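Local coordinates for protein 5-oxoprolinase subunit A (Thermus thermophilus, PDB 2DFA) that probably serves, as subunit A of a PxpABC complex, to cleave 5-oxoproline to L-glutamate at the cost of ATP hydrolysis, at residues 161-167 / 217-223; 4-10 / 28-34; 192-197 / 235-240; 114-118 / 143-149; 23-27 / 229-234. All coordinates share one frame; numbering follows the deposited sequence.

Interaction 1: 161-167 / 217-223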
# COMPACT_ATOMS: atom_id res chain seq x y z
N VAL A 161 -15.01 -27.78 8.39
CA VAL A 161 -14.63 -27.93 9.79
C VAL A 161 -15.44 -26.92 10.61
O VAL A 161 -15.36 -25.72 10.36
CB VAL A 161 -13.12 -27.66 10.00
CG1 VAL A 161 -12.77 -27.81 11.46
CG2 VAL A 161 -12.30 -28.61 9.15
N LEU A 162 -16.20 -27.41 11.58
CA LEU A 162 -17.04 -26.55 12.41
C LEU A 162 -16.31 -25.90 13.58
O LEU A 162 -15.71 -26.57 14.42
CB LEU A 162 -18.25 -27.33 12.92
CG LEU A 162 -19.10 -27.95 11.81
CD1 LEU A 162 -20.34 -28.59 12.42
CD2 LEU A 162 -19.50 -26.88 10.80
N GLU A 163 -16.40 -24.57 13.63
CA GLU A 163 -15.75 -23.79 14.67
C GLU A 163 -16.71 -23.31 15.75
O GLU A 163 -17.86 -22.95 15.46
CB GLU A 163 -15.05 -22.59 14.02
CG GLU A 163 -14.42 -21.62 14.99
CD GLU A 163 -13.55 -20.59 14.29
OE1 GLU A 163 -14.05 -19.92 13.35
OE2 GLU A 163 -12.37 -20.45 14.67
N ALA A 164 -16.24 -23.31 16.99
CA ALA A 164 -17.03 -22.86 18.13
C ALA A 164 -16.18 -21.83 18.87
O ALA A 164 -14.95 -21.87 18.80
CB ALA A 164 -17.37 -24.04 19.05
N PHE A 165 -16.83 -20.93 19.59
CA PHE A 165 -16.12 -19.88 20.30
C PHE A 165 -16.40 -19.86 21.80
O PHE A 165 -17.38 -19.28 22.25
CB PHE A 165 -16.49 -18.51 19.72
CG PHE A 165 -16.30 -18.42 18.23
CD1 PHE A 165 -17.20 -19.03 17.36
CD2 PHE A 165 -15.20 -17.75 17.70
CE1 PHE A 165 -17.01 -18.97 15.98
CE2 PHE A 165 -15.00 -17.68 16.32
CZ PHE A 165 -15.91 -18.30 15.46
N PRO A 166 -15.51 -20.48 22.59
CA PRO A 166 -15.70 -20.50 24.05
C PRO A 166 -15.70 -19.11 24.69
O PRO A 166 -16.18 -18.94 25.80
CB PRO A 166 -14.55 -21.38 24.53
CG PRO A 166 -13.49 -21.19 23.48
CD PRO A 166 -14.30 -21.22 22.21
N GLU A 167 -15.17 -18.12 23.98
CA GLU A 167 -15.11 -16.76 24.51
C GLU A 167 -16.28 -15.87 24.10
O GLU A 167 -16.37 -14.72 24.53
CB GLU A 167 -13.81 -16.08 24.07
CG GLU A 167 -12.55 -16.76 24.56
CD GLU A 167 -11.30 -16.02 24.11
OE1 GLU A 167 -11.04 -14.92 24.65
OE2 GLU A 167 -10.60 -16.53 23.21
N ALA A 217 -18.13 -28.70 18.12
CA ALA A 217 -16.86 -28.02 17.98
C ALA A 217 -15.72 -28.89 17.47
O ALA A 217 -15.10 -29.62 18.23
CB ALA A 217 -16.47 -27.40 19.32
N ASP A 218 -15.45 -28.81 16.17
CA ASP A 218 -14.34 -29.57 15.60
C ASP A 218 -13.10 -28.79 16.03
O ASP A 218 -12.04 -29.36 16.29
CB ASP A 218 -14.42 -29.62 14.07
CG ASP A 218 -15.60 -30.43 13.57
OD1 ASP A 218 -15.93 -31.45 14.21
OD2 ASP A 218 -16.18 -30.06 12.53
N THR A 219 -13.26 -27.48 16.13
CA THR A 219 -12.17 -26.61 16.55
C THR A 219 -12.72 -25.47 17.41
O THR A 219 -13.84 -25.02 17.22
CB THR A 219 -11.41 -26.02 15.32
OG1 THR A 219 -10.31 -25.23 15.77
CG2 THR A 219 -12.34 -25.16 14.48
N LEU A 220 -11.91 -25.03 18.37
CA LEU A 220 -12.28 -23.95 19.27
C LEU A 220 -11.39 -22.74 18.98
O LEU A 220 -10.17 -22.83 19.05
CB LEU A 220 -12.09 -24.37 20.72
CG LEU A 220 -12.93 -25.55 21.24
CD1 LEU A 220 -12.49 -25.90 22.66
CD2 LEU A 220 -14.40 -25.18 21.21
N CYS A 221 -12.01 -21.60 18.68
CA CYS A 221 -11.25 -20.39 18.39
C CYS A 221 -10.89 -19.60 19.64
O CYS A 221 -11.72 -19.41 20.52
CB CYS A 221 -12.04 -19.47 17.44
SG CYS A 221 -11.22 -17.89 17.09
N ILE A 222 -9.64 -19.15 19.70
CA ILE A 222 -9.15 -18.36 20.82
C ILE A 222 -8.71 -16.99 20.32
O ILE A 222 -8.02 -16.89 19.30
CB ILE A 222 -7.94 -19.04 21.50
CG1 ILE A 222 -8.30 -20.47 21.91
CG2 ILE A 222 -7.50 -18.22 22.70
CD1 ILE A 222 -9.53 -20.57 22.78
N HIS A 223 -9.12 -15.94 21.02
CA HIS A 223 -8.76 -14.57 20.64
C HIS A 223 -7.26 -14.43 20.38
O HIS A 223 -6.85 -13.83 19.38
CB HIS A 223 -9.17 -13.60 21.75
CG HIS A 223 -10.48 -12.91 21.49
ND1 HIS A 223 -11.63 -13.60 21.15
CD2 HIS A 223 -10.82 -11.60 21.52
CE1 HIS A 223 -12.62 -12.74 20.99
NE2 HIS A 223 -12.16 -11.52 21.21
O HOH W 1 -13.64 -17.96 21.54

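Interaction 2: 4-10 / 28-34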
# COMPACT_ATOMS: atom_id res chain seq x y z
N ASP A 4 -9.52 -29.52 18.35
CA ASP A 4 -8.46 -28.63 17.90
C ASP A 4 -8.66 -27.25 18.51
O ASP A 4 -9.78 -26.75 18.62
CB ASP A 4 -8.46 -28.55 16.37
CG ASP A 4 -7.51 -27.49 15.84
OD1 ASP A 4 -7.90 -26.31 15.78
OD2 ASP A 4 -6.36 -27.85 15.51
N LEU A 5 -7.56 -26.64 18.92
CA LEU A 5 -7.57 -25.29 19.48
C LEU A 5 -6.86 -24.43 18.45
O LEU A 5 -5.69 -24.67 18.14
CB LEU A 5 -6.81 -25.26 20.81
CG LEU A 5 -7.63 -25.17 22.09
CD1 LEU A 5 -8.24 -23.78 22.21
CD2 LEU A 5 -8.71 -26.24 22.08
N ASN A 6 -7.55 -23.42 17.92
CA ASN A 6 -6.94 -22.56 16.92
C ASN A 6 -6.92 -21.09 17.34
O ASN A 6 -7.77 -20.63 18.10
CB ASN A 6 -7.66 -22.71 15.57
CG ASN A 6 -8.89 -21.81 15.45
OD1 ASN A 6 -8.77 -20.60 15.23
ND2 ASN A 6 -10.07 -22.40 15.60
N ALA A 7 -5.93 -20.37 16.84
CA ALA A 7 -5.79 -18.95 17.14
C ALA A 7 -5.15 -18.26 15.94
O ALA A 7 -4.40 -18.88 15.19
CB ALA A 7 -4.93 -18.76 18.38
N ASP A 8 -5.47 -16.98 15.76
CA ASP A 8 -4.89 -16.23 14.66
C ASP A 8 -3.46 -15.91 15.06
O ASP A 8 -3.15 -15.81 16.25
CB ASP A 8 -5.66 -14.93 14.41
CG ASP A 8 -7.13 -15.17 14.17
OD1 ASP A 8 -7.48 -16.18 13.52
OD2 ASP A 8 -7.95 -14.34 14.62
N ALA A 9 -2.59 -15.76 14.06
CA ALA A 9 -1.19 -15.45 14.31
C ALA A 9 -0.52 -14.90 13.06
O ALA A 9 -1.12 -14.85 11.99
CB ALA A 9 -0.46 -16.70 14.77
N GLY A 10 0.74 -14.49 13.21
CA GLY A 10 1.50 -13.94 12.10
C GLY A 10 0.90 -12.66 11.53
O GLY A 10 1.06 -12.37 10.35
N VAL A 28 -1.84 -23.75 21.37
CA VAL A 28 -2.80 -24.19 20.36
C VAL A 28 -2.30 -25.32 19.48
O VAL A 28 -1.10 -25.60 19.44
CB VAL A 28 -3.20 -23.00 19.45
CG1 VAL A 28 -3.76 -21.86 20.29
CG2 VAL A 28 -1.99 -22.51 18.66
N SER A 29 -3.22 -25.99 18.79
CA SER A 29 -2.84 -27.07 17.89
C SER A 29 -2.82 -26.60 16.44
O SER A 29 -2.18 -27.22 15.60
CB SER A 29 -3.76 -28.28 18.06
OG SER A 29 -5.12 -27.94 17.87
N SER A 30 -3.54 -25.52 16.14
CA SER A 30 -3.56 -24.97 14.78
C SER A 30 -3.54 -23.45 14.84
O SER A 30 -4.00 -22.85 15.81
CB SER A 30 -4.81 -25.43 14.00
OG SER A 30 -4.77 -26.82 13.69
N ALA A 31 -2.98 -22.83 13.81
CA ALA A 31 -2.91 -21.37 13.75
C ALA A 31 -3.38 -20.89 12.38
O ALA A 31 -3.20 -21.58 11.38
CB ALA A 31 -1.49 -20.91 14.00
N ASN A 32 -4.00 -19.72 12.36
CA ASN A 32 -4.49 -19.13 11.12
C ASN A 32 -3.55 -17.96 10.85
O ASN A 32 -3.60 -16.94 11.54
CB ASN A 32 -5.92 -18.61 11.31
CG ASN A 32 -6.77 -19.55 12.16
OD1 ASN A 32 -6.96 -20.72 11.82
ND2 ASN A 32 -7.28 -19.04 13.27
N LEU A 33 -2.68 -18.12 9.86
CA LEU A 33 -1.70 -17.09 9.54
C LEU A 33 -2.15 -16.07 8.50
O LEU A 33 -2.70 -16.44 7.45
CB LEU A 33 -0.39 -17.74 9.07
CG LEU A 33 0.60 -18.11 10.18
CD1 LEU A 33 -0.09 -18.90 11.28
CD2 LEU A 33 1.75 -18.89 9.58
N ALA A 34 -1.92 -14.79 8.80
CA ALA A 34 -2.27 -13.71 7.89
C ALA A 34 -1.44 -13.87 6.62
O ALA A 34 -0.34 -14.43 6.65
CB ALA A 34 -1.98 -12.35 8.55
O HOH W 2 1.53 -14.84 8.87

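Interaction 3: 192-197 / 235-240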
# COMPACT_ATOMS: atom_id res chain seq x y z
N ALA A 192 -14.55 -19.33 30.32
CA ALA A 192 -14.29 -19.74 28.94
C ALA A 192 -13.81 -21.20 28.88
O ALA A 192 -14.20 -21.98 28.03
CB ALA A 192 -13.21 -18.82 28.38
N ALA A 193 -12.89 -21.54 29.80
CA ALA A 193 -12.45 -22.93 29.88
C ALA A 193 -13.62 -23.85 30.23
O ALA A 193 -13.76 -24.95 29.72
CB ALA A 193 -11.38 -23.01 30.97
N ARG A 194 -14.44 -23.37 31.19
CA ARG A 194 -15.64 -24.11 31.56
C ARG A 194 -16.53 -24.38 30.34
O ARG A 194 -16.98 -25.49 30.09
CB ARG A 194 -16.41 -23.25 32.57
CG ARG A 194 -17.36 -24.09 33.43
CD ARG A 194 -18.34 -23.22 34.24
NE ARG A 194 -17.74 -21.94 34.64
CZ ARG A 194 -16.72 -21.98 35.51
NH1 ARG A 194 -16.26 -23.15 35.93
NH2 ARG A 194 -16.22 -20.84 35.99
N ARG A 195 -16.80 -23.30 29.59
CA ARG A 195 -17.61 -23.42 28.38
C ARG A 195 -16.95 -24.35 27.35
O ARG A 195 -17.59 -25.16 26.70
CB ARG A 195 -17.80 -22.02 27.79
CG ARG A 195 -18.63 -21.11 28.70
CD ARG A 195 -18.56 -19.63 28.29
NE ARG A 195 -19.10 -19.43 26.94
CZ ARG A 195 -20.42 -19.21 26.83
NH1 ARG A 195 -21.17 -19.20 27.91
NH2 ARG A 195 -20.96 -18.98 25.63
N ALA A 196 -15.63 -24.18 27.19
CA ALA A 196 -14.91 -25.01 26.24
C ALA A 196 -15.12 -26.51 26.52
O ALA A 196 -15.45 -27.29 25.64
CB ALA A 196 -13.43 -24.66 26.32
N LEU A 197 -14.86 -26.90 27.78
CA LEU A 197 -15.07 -28.29 28.17
C LEU A 197 -16.48 -28.76 27.79
O LEU A 197 -16.69 -29.83 27.23
CB LEU A 197 -14.92 -28.39 29.70
CG LEU A 197 -13.55 -28.92 30.15
CD1 LEU A 197 -13.50 -29.16 31.66
CD2 LEU A 197 -13.19 -30.25 29.49
N ALA A 235 -5.77 -21.31 30.20
CA ALA A 235 -6.86 -21.84 30.99
C ALA A 235 -7.65 -22.90 30.23
O ALA A 235 -7.96 -23.96 30.77
CB ALA A 235 -7.79 -20.71 31.43
N VAL A 236 -7.96 -22.62 28.97
CA VAL A 236 -8.73 -23.55 28.15
C VAL A 236 -8.00 -24.86 27.87
O VAL A 236 -8.57 -25.94 28.04
CB VAL A 236 -9.13 -22.92 26.80
CG1 VAL A 236 -9.86 -23.94 25.94
CG2 VAL A 236 -10.03 -21.72 27.05
N ARG A 237 -6.74 -24.78 27.45
CA ARG A 237 -5.97 -25.99 27.15
C ARG A 237 -5.82 -26.87 28.39
O ARG A 237 -5.97 -28.09 28.31
CB ARG A 237 -4.59 -25.63 26.61
CG ARG A 237 -3.83 -26.84 26.08
CD ARG A 237 -2.39 -26.49 25.72
NE ARG A 237 -1.68 -27.65 25.18
CZ ARG A 237 -1.92 -28.18 23.98
NH1 ARG A 237 -2.85 -27.66 23.19
NH2 ARG A 237 -1.23 -29.24 23.58
N GLU A 238 -5.52 -26.26 29.52
CA GLU A 238 -5.34 -27.00 30.76
C GLU A 238 -6.63 -27.70 31.20
O GLU A 238 -6.61 -28.86 31.60
CB GLU A 238 -4.83 -26.07 31.87
CG GLU A 238 -3.44 -25.51 31.58
CD GLU A 238 -2.89 -24.65 32.71
OE1 GLU A 238 -3.49 -23.60 33.01
OE2 GLU A 238 -1.86 -25.04 33.29
N ALA A 239 -7.74 -26.98 31.13
CA ALA A 239 -9.03 -27.55 31.51
C ALA A 239 -9.32 -28.78 30.66
O ALA A 239 -9.85 -29.78 31.14
CB ALA A 239 -10.13 -26.52 31.34
N LEU A 240 -8.96 -28.70 29.38
CA LEU A 240 -9.19 -29.80 28.45
C LEU A 240 -8.27 -30.99 28.72
O LEU A 240 -8.71 -32.14 28.69
CB LEU A 240 -9.01 -29.32 27.01
CG LEU A 240 -10.01 -28.28 26.49
CD1 LEU A 240 -9.65 -27.88 25.07
CD2 LEU A 240 -11.42 -28.86 26.54

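Interaction 4: 114-118 / 143-149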
# COMPACT_ATOMS: atom_id res chain seq x y z
N LEU A 114 -14.15 -10.22 6.08
CA LEU A 114 -14.36 -11.16 4.98
C LEU A 114 -15.14 -12.35 5.53
O LEU A 114 -16.06 -12.86 4.90
CB LEU A 114 -13.02 -11.63 4.40
CG LEU A 114 -13.08 -12.67 3.25
CD1 LEU A 114 -13.96 -12.15 2.11
CD2 LEU A 114 -11.67 -12.95 2.76
N TYR A 115 -14.74 -12.80 6.72
CA TYR A 115 -15.39 -13.92 7.39
C TYR A 115 -16.87 -13.57 7.59
O TYR A 115 -17.76 -14.34 7.23
CB TYR A 115 -14.71 -14.16 8.75
CG TYR A 115 -15.13 -15.43 9.47
CD1 TYR A 115 -14.77 -16.69 8.98
CD2 TYR A 115 -15.87 -15.37 10.65
CE1 TYR A 115 -15.13 -17.86 9.65
CE2 TYR A 115 -16.24 -16.53 11.33
CZ TYR A 115 -15.87 -17.77 10.83
OH TYR A 115 -16.22 -18.92 11.51
N LEU A 116 -17.12 -12.40 8.17
CA LEU A 116 -18.48 -11.95 8.42
C LEU A 116 -19.29 -11.79 7.12
O LEU A 116 -20.46 -12.16 7.08
CB LEU A 116 -18.47 -10.63 9.20
CG LEU A 116 -17.86 -10.69 10.60
CD1 LEU A 116 -17.94 -9.32 11.26
CD2 LEU A 116 -18.61 -11.73 11.44
N LYS A 117 -18.67 -11.25 6.08
CA LYS A 117 -19.37 -11.07 4.81
C LYS A 117 -19.76 -12.45 4.27
O LYS A 117 -20.86 -12.64 3.73
CB LYS A 117 -18.48 -10.34 3.79
CG LYS A 117 -19.20 -9.93 2.51
CD LYS A 117 -18.23 -9.24 1.56
CE LYS A 117 -18.91 -8.76 0.27
NZ LYS A 117 -19.97 -7.76 0.54
N ALA A 118 -18.86 -13.41 4.44
CA ALA A 118 -19.10 -14.78 3.99
C ALA A 118 -20.27 -15.43 4.73
O ALA A 118 -21.07 -16.15 4.14
CB ALA A 118 -17.85 -15.62 4.19
N VAL A 143 -15.54 -23.11 9.09
CA VAL A 143 -16.74 -22.28 8.96
C VAL A 143 -17.54 -22.17 10.24
O VAL A 143 -17.31 -22.90 11.21
CB VAL A 143 -17.68 -22.84 7.87
CG1 VAL A 143 -16.91 -23.19 6.62
CG2 VAL A 143 -18.41 -24.07 8.40
N LEU A 144 -18.50 -21.24 10.23
CA LEU A 144 -19.39 -21.05 11.36
C LEU A 144 -20.60 -21.92 11.05
O LEU A 144 -21.24 -21.75 10.00
CB LEU A 144 -19.83 -19.59 11.48
CG LEU A 144 -19.22 -18.79 12.63
CD1 LEU A 144 -19.86 -17.41 12.69
CD2 LEU A 144 -19.46 -19.53 13.94
N PRO A 145 -20.93 -22.86 11.94
CA PRO A 145 -22.08 -23.74 11.71
C PRO A 145 -23.42 -23.00 11.61
O PRO A 145 -23.64 -21.99 12.28
CB PRO A 145 -22.03 -24.69 12.90
CG PRO A 145 -21.43 -23.84 13.98
CD PRO A 145 -20.32 -23.13 13.25
N GLY A 146 -24.29 -23.50 10.74
CA GLY A 146 -25.60 -22.91 10.56
C GLY A 146 -25.66 -21.65 9.70
O GLY A 146 -26.67 -20.95 9.70
N THR A 147 -24.60 -21.38 8.96
CA THR A 147 -24.55 -20.19 8.11
C THR A 147 -24.58 -20.54 6.62
O THR A 147 -24.35 -21.69 6.24
CB THR A 147 -23.27 -19.36 8.38
OG1 THR A 147 -22.12 -20.13 8.02
CG2 THR A 147 -23.17 -19.00 9.85
N VAL A 148 -24.86 -19.54 5.78
CA VAL A 148 -24.88 -19.75 4.34
C VAL A 148 -23.46 -20.06 3.91
O VAL A 148 -23.21 -20.62 2.84
CB VAL A 148 -25.38 -18.48 3.59
CG1 VAL A 148 -26.81 -18.16 4.01
CG2 VAL A 148 -24.46 -17.31 3.86
N TYR A 149 -22.51 -19.70 4.77
CA TYR A 149 -21.10 -19.95 4.53
C TYR A 149 -20.84 -21.46 4.59
O TYR A 149 -20.16 -22.03 3.73
CB TYR A 149 -20.28 -19.18 5.57
CG TYR A 149 -18.80 -19.39 5.50
CD1 TYR A 149 -18.15 -19.56 4.28
CD2 TYR A 149 -18.03 -19.41 6.66
CE1 TYR A 149 -16.77 -19.75 4.21
CE2 TYR A 149 -16.65 -19.60 6.61
CZ TYR A 149 -16.03 -19.77 5.38
OH TYR A 149 -14.68 -19.98 5.33

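Interaction 5: 23-27 / 229-234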
# COMPACT_ATOMS: atom_id res chain seq x y z
N GLU A 23 3.63 -16.57 22.90
CA GLU A 23 2.90 -17.09 24.05
C GLU A 23 1.75 -18.02 23.66
O GLU A 23 1.43 -18.96 24.39
CB GLU A 23 2.35 -15.94 24.89
CG GLU A 23 3.42 -15.02 25.47
CD GLU A 23 4.22 -14.28 24.41
OE1 GLU A 23 3.60 -13.62 23.54
OE2 GLU A 23 5.47 -14.36 24.44
N ILE A 24 1.15 -17.76 22.50
CA ILE A 24 0.01 -18.55 22.04
C ILE A 24 0.34 -19.87 21.35
O ILE A 24 -0.34 -20.87 21.58
CB ILE A 24 -0.87 -17.71 21.07
CG1 ILE A 24 -1.55 -16.57 21.84
CG2 ILE A 24 -1.92 -18.60 20.41
CD1 ILE A 24 -2.64 -17.03 22.79
N PHE A 25 1.38 -19.90 20.52
CA PHE A 25 1.74 -21.12 19.80
C PHE A 25 1.93 -22.37 20.65
O PHE A 25 1.54 -23.46 20.24
CB PHE A 25 2.99 -20.88 18.96
CG PHE A 25 2.71 -20.23 17.63
CD1 PHE A 25 1.92 -19.09 17.56
CD2 PHE A 25 3.24 -20.76 16.46
CE1 PHE A 25 1.67 -18.47 16.33
CE2 PHE A 25 2.99 -20.15 15.22
CZ PHE A 25 2.21 -19.01 15.16
N PRO A 26 2.54 -22.24 21.84
CA PRO A 26 2.73 -23.45 22.65
C PRO A 26 1.43 -23.97 23.27
O PRO A 26 1.41 -25.03 23.89
CB PRO A 26 3.74 -22.99 23.70
CG PRO A 26 3.38 -21.55 23.90
CD PRO A 26 3.17 -21.07 22.47
N LEU A 27 0.34 -23.22 23.09
CA LEU A 27 -0.96 -23.60 23.65
C LEU A 27 -1.97 -24.14 22.64
O LEU A 27 -2.88 -24.89 23.01
CB LEU A 27 -1.57 -22.40 24.37
CG LEU A 27 -0.70 -21.67 25.39
CD1 LEU A 27 -1.41 -20.41 25.85
CD2 LEU A 27 -0.39 -22.59 26.56
N ALA A 229 -5.26 -12.94 25.82
CA ALA A 229 -5.50 -14.18 25.08
C ALA A 229 -4.66 -15.34 25.61
O ALA A 229 -5.15 -16.45 25.75
CB ALA A 229 -5.20 -13.95 23.60
N PRO A 230 -3.37 -15.09 25.91
CA PRO A 230 -2.54 -16.18 26.43
C PRO A 230 -3.14 -16.82 27.67
O PRO A 230 -3.14 -18.05 27.81
CB PRO A 230 -1.21 -15.48 26.72
CG PRO A 230 -1.15 -14.44 25.64
CD PRO A 230 -2.56 -13.89 25.67
N GLU A 231 -3.67 -16.00 28.57
CA GLU A 231 -4.28 -16.49 29.80
C GLU A 231 -5.49 -17.37 29.50
O GLU A 231 -5.65 -18.45 30.06
CB GLU A 231 -4.71 -15.33 30.69
CG GLU A 231 -3.57 -14.68 31.47
CD GLU A 231 -4.02 -13.46 32.25
OE1 GLU A 231 -4.96 -13.58 33.07
OE2 GLU A 231 -3.43 -12.38 32.05
N VAL A 232 -6.35 -16.89 28.60
CA VAL A 232 -7.54 -17.64 28.23
C VAL A 232 -7.14 -18.95 27.57
O VAL A 232 -7.64 -20.01 27.93
CB VAL A 232 -8.43 -16.83 27.24
CG1 VAL A 232 -9.68 -17.62 26.91
CG2 VAL A 232 -8.79 -15.48 27.84
N ALA A 233 -6.23 -18.86 26.60
CA ALA A 233 -5.76 -20.04 25.89
C ALA A 233 -5.16 -21.04 26.88
O ALA A 233 -5.39 -22.25 26.78
CB ALA A 233 -4.72 -19.65 24.85
N ARG A 234 -4.40 -20.53 27.83
CA ARG A 234 -3.77 -21.37 28.84
C ARG A 234 -4.86 -22.09 29.63
O ARG A 234 -4.88 -23.32 29.72
CB ARG A 234 -2.93 -20.52 29.78
CG ARG A 234 -1.99 -21.30 30.69
CD ARG A 234 -1.32 -20.37 31.69
NE ARG A 234 -0.80 -19.17 31.06
CZ ARG A 234 0.19 -19.15 30.17
NH1 ARG A 234 0.79 -20.28 29.81
NH2 ARG A 234 0.59 -18.00 29.64

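Interaction 1: 161-167 / 217-223
With chi1 at -68°, CG of Asp218 stands beside its own backbone N, and the carboxylate swings toward strand 160-164, where OD2 takes the N-H of Leu162 on its anti side (N to OD2 2.8 Å). Glu167 reaches the other way at the far end of the contact: chi1 is -61°, the chain is extended beyond CG, and OE2 accepts on its syn side from His223 N at 2.7 Å, nearly straight at 173°. Between these carboxylates strands 160-164 and 219-222 pair in parallel as neighbours of the central sheet. Leu162 O is gripped by the amides of Asp218 and Thr219, while Ala164 bonds Thr219 O through N and Cys221 N through O, each at 3.0 Å. A water then joins Glu167 N to Cys221 O. Ala164 CB presses tightly on Ala217 CB (3.5 Å) and also meets Leu220 CD2, on the face covered by helix 189-201. On the face of Glu163 and Thr219, Glu163 forms a salt bridge with Lys109. Cys221 CB lies 3.6 Å from Phe165 CD2, its SG set obliquely to the ring. The two acidic side chains thus do at both ends what carbonyls do in the ladder, occupying backbone N-H groups on either side of the Glu163-Thr219 and Ala164-Leu220 bridges.

Interaction 2: 4-10 / 28-34
Asn6 pairs with Ser30, Ala7 with Ala31, Asp8 with Asn32 and Ala9 with Leu33 in a parallel ladder, the strand axes 4.5 Å apart and inclined by 22°. Leu5 O opens it by accepting from both Ser29 N and Ser30 N; Ala7 N to Ser30 O is weak, whereas Asn32 N to Ala7 O and Ala9 N to Asn32 O are both 3.0 Å. Asp4 CG lies opposite the backbone N (chi1 172°), which turns OD2 to the serines: it receives the Ser29 hydroxyl from above the carboxylate plane (OG to OD2 2.7 Å) and, less certainly because Ser30 has two conformers, that of Ser30 on its syn side. Ser29 OG accepts from Leu5 N at 3.0 Å, and Asp4 OD1 hydrogen-bonds Thr219 OG1. A leucine in place of Asp4 would probably leave the hydroxyls of Ser29 and Thr219 without this acceptor, the Ser29 side chain then held across the contact by Leu5 N alone. The strands are the two arms of the first beta-alpha-beta unit, joined through helix 21-24, in the parallel sheet. Along the face of Asn6, Asp8 and Asn32 one amide nitrogen serves two acceptors: Asn32 ND2 gives one N-H to Asn6 OD1 (2.9 Å, 172°), which lies in its amide plane, and the other to Asp8 OD1 (2.9 Å). Asn32 OD1 is held by His107, and Asn6 also bonds Lys109 and Thr219. Asp8, His62 and His111 turn donor atoms to one vacant point, consistent with an empty metal site. On the other face Ala7 CB rests 3.8 Å from Val28 CG1.

Interaction 3: 192-197 / 235-240
Helix-on-helix packing at the outside of the parallel sheet brings Ala193 of helix 189-201 against Val236 of helix 229-241. The two segments run in the same general direction, axes 8.3 Å apart and inclined at 44°, and alanines on both sides allow the close approach: the CA atoms of Ala193 and Val236 are 4.1 Å apart. Ala193 CB fits against the turn of Ala235 and Ala239, meeting Ala235 O and the CB of Ala239, the latter at 3.7 Å. Val236 divides its branches between two neighbours. Its CG1, anti to the backbone N (chi1 177°), touches Ala196 CB at 3.7 Å, while CG2 lies over the backbone of Ala193, 3.9 Å from its CA. A helical turn further on, Leu197 and Leu240 slide past each other in opposite directions. Leu197 uses both methyls, CD1 against Ala239 O and CD2 against Leu240. An alanine in place of Leu197 would probably open a gap beside Leu240 CD2 and strip the Ala239 carbonyl of its apolar neighbour. On the sheet side, Leu5 of strand 2-9 touches Val236 and Leu240, and Val3 touches Leu240 as well. Side chain to side chain the interface is apolar, though methyls also rest on the backbone carbonyls of Ala235 and Ala239. At the C-terminal end of the two segments the CD2 methyls of Leu197 and Leu240 lie 3.7 Å apart.

Interaction 4: 114-118 / 143-149
Ala118 of helix 112-120 faces Tyr149 in the first turn of helix 148-155, their CA atoms 5.6 Å apart, and the chain reaches that turn from strand 141-143 through a type II beta turn, Leu144 to Thr147. Ala118 CB lies over one face of the Tyr149 ring, a CH-pi contact 4.2 Å from its centroid and 19° off the normal, with Val143 CG1 against the opposite face. Tyr115 extends from the same helix with CG anti to the backbone N (chi1 -171°), which carries its ring out to Leu144: OH meets Leu144 CG at 3.2 Å, the two side chains crossing at about a right angle. The rings of Tyr115 and Tyr149 stand steeply to each other, planes 83° apart, and Tyr115 CE1 touches Tyr149 CE2 at 3.8 Å. Val148 CG2 rests 3.6 Å from Ala118 O. Within the turn Thr147 OG1 gives its proton to Leu144 O (2.7 Å), in the carbonyl plane, and Thr147 takes the N-cap position of helix 148-155. The Tyr115 hydroxyl probably hydrogen-bonds Glu163 of the next strand. The contact is thus mainly apolar packing round two aromatic rings, its hydrogen bonding lying within the turn and, probably, at the Tyr115 hydroxyl.

Interaction 5: 23-27 / 229-234
Leu27 and Ile24 both point a CD1 methyl at helix 229-241, packing the short helical connection of the first beta-alpha-beta unit against the last long helix of the chain. The two methyls share Ala233 CB between them, at 3.5 Å from Leu27 CD1 and 3.9 Å from Ile24 CD1. Ile24 meets the N-terminal start of the helix, where CD1 lies 3.7 Å from Pro230 CA and also touches Ala229 CB; its CG1 is placed beside the backbone N (chi1 -68°), which directs the methyl there. Leu27 meets it further along, its CD1 against Pro230 O at 3.5 Å, so the carbonyl that accepts from Arg234 N within the helix has an apolar neighbour too. Beside Ile24 the CB of Glu23 packs on Pro230 CG at 3.9 Å, while the chain, bent at chi2, turns its carboxylate off the helix. Behind Ile24 the sheet is reached through Ala7 of strand 2-9. Arg234 crosses Leu27 obliquely: its chain is bent at chi3 (-47°), and NH1 comes to 4.2 Å from Leu27 CD2. This bend also sets one face of the guanidinium over Pro230 O, which lies 3.8 Å above its plane, offset toward the rim.

From the N terminus, interaction 2 closes first, pairing strands 2-9 and 30-34 round the connection 23-27. That connection opens interaction 5, so the two cross; interaction 5 is completed only at 229-234 and spans most of the chain. Within that span interaction 4 closes a local loop between helix 112-120 and the start of helix 148-155, and interaction 1, next in series, joins strands 160-164 and 219-222. Interaction 3 starts at 192-197, inside interaction 1, and ends at 235-240, crossing interactions 1 and 5. Strand 219-222 lies beside strand 2-9, linking interactions 1 and 2 in one sheet, while helix 229-241 serves interactions 3 and 5.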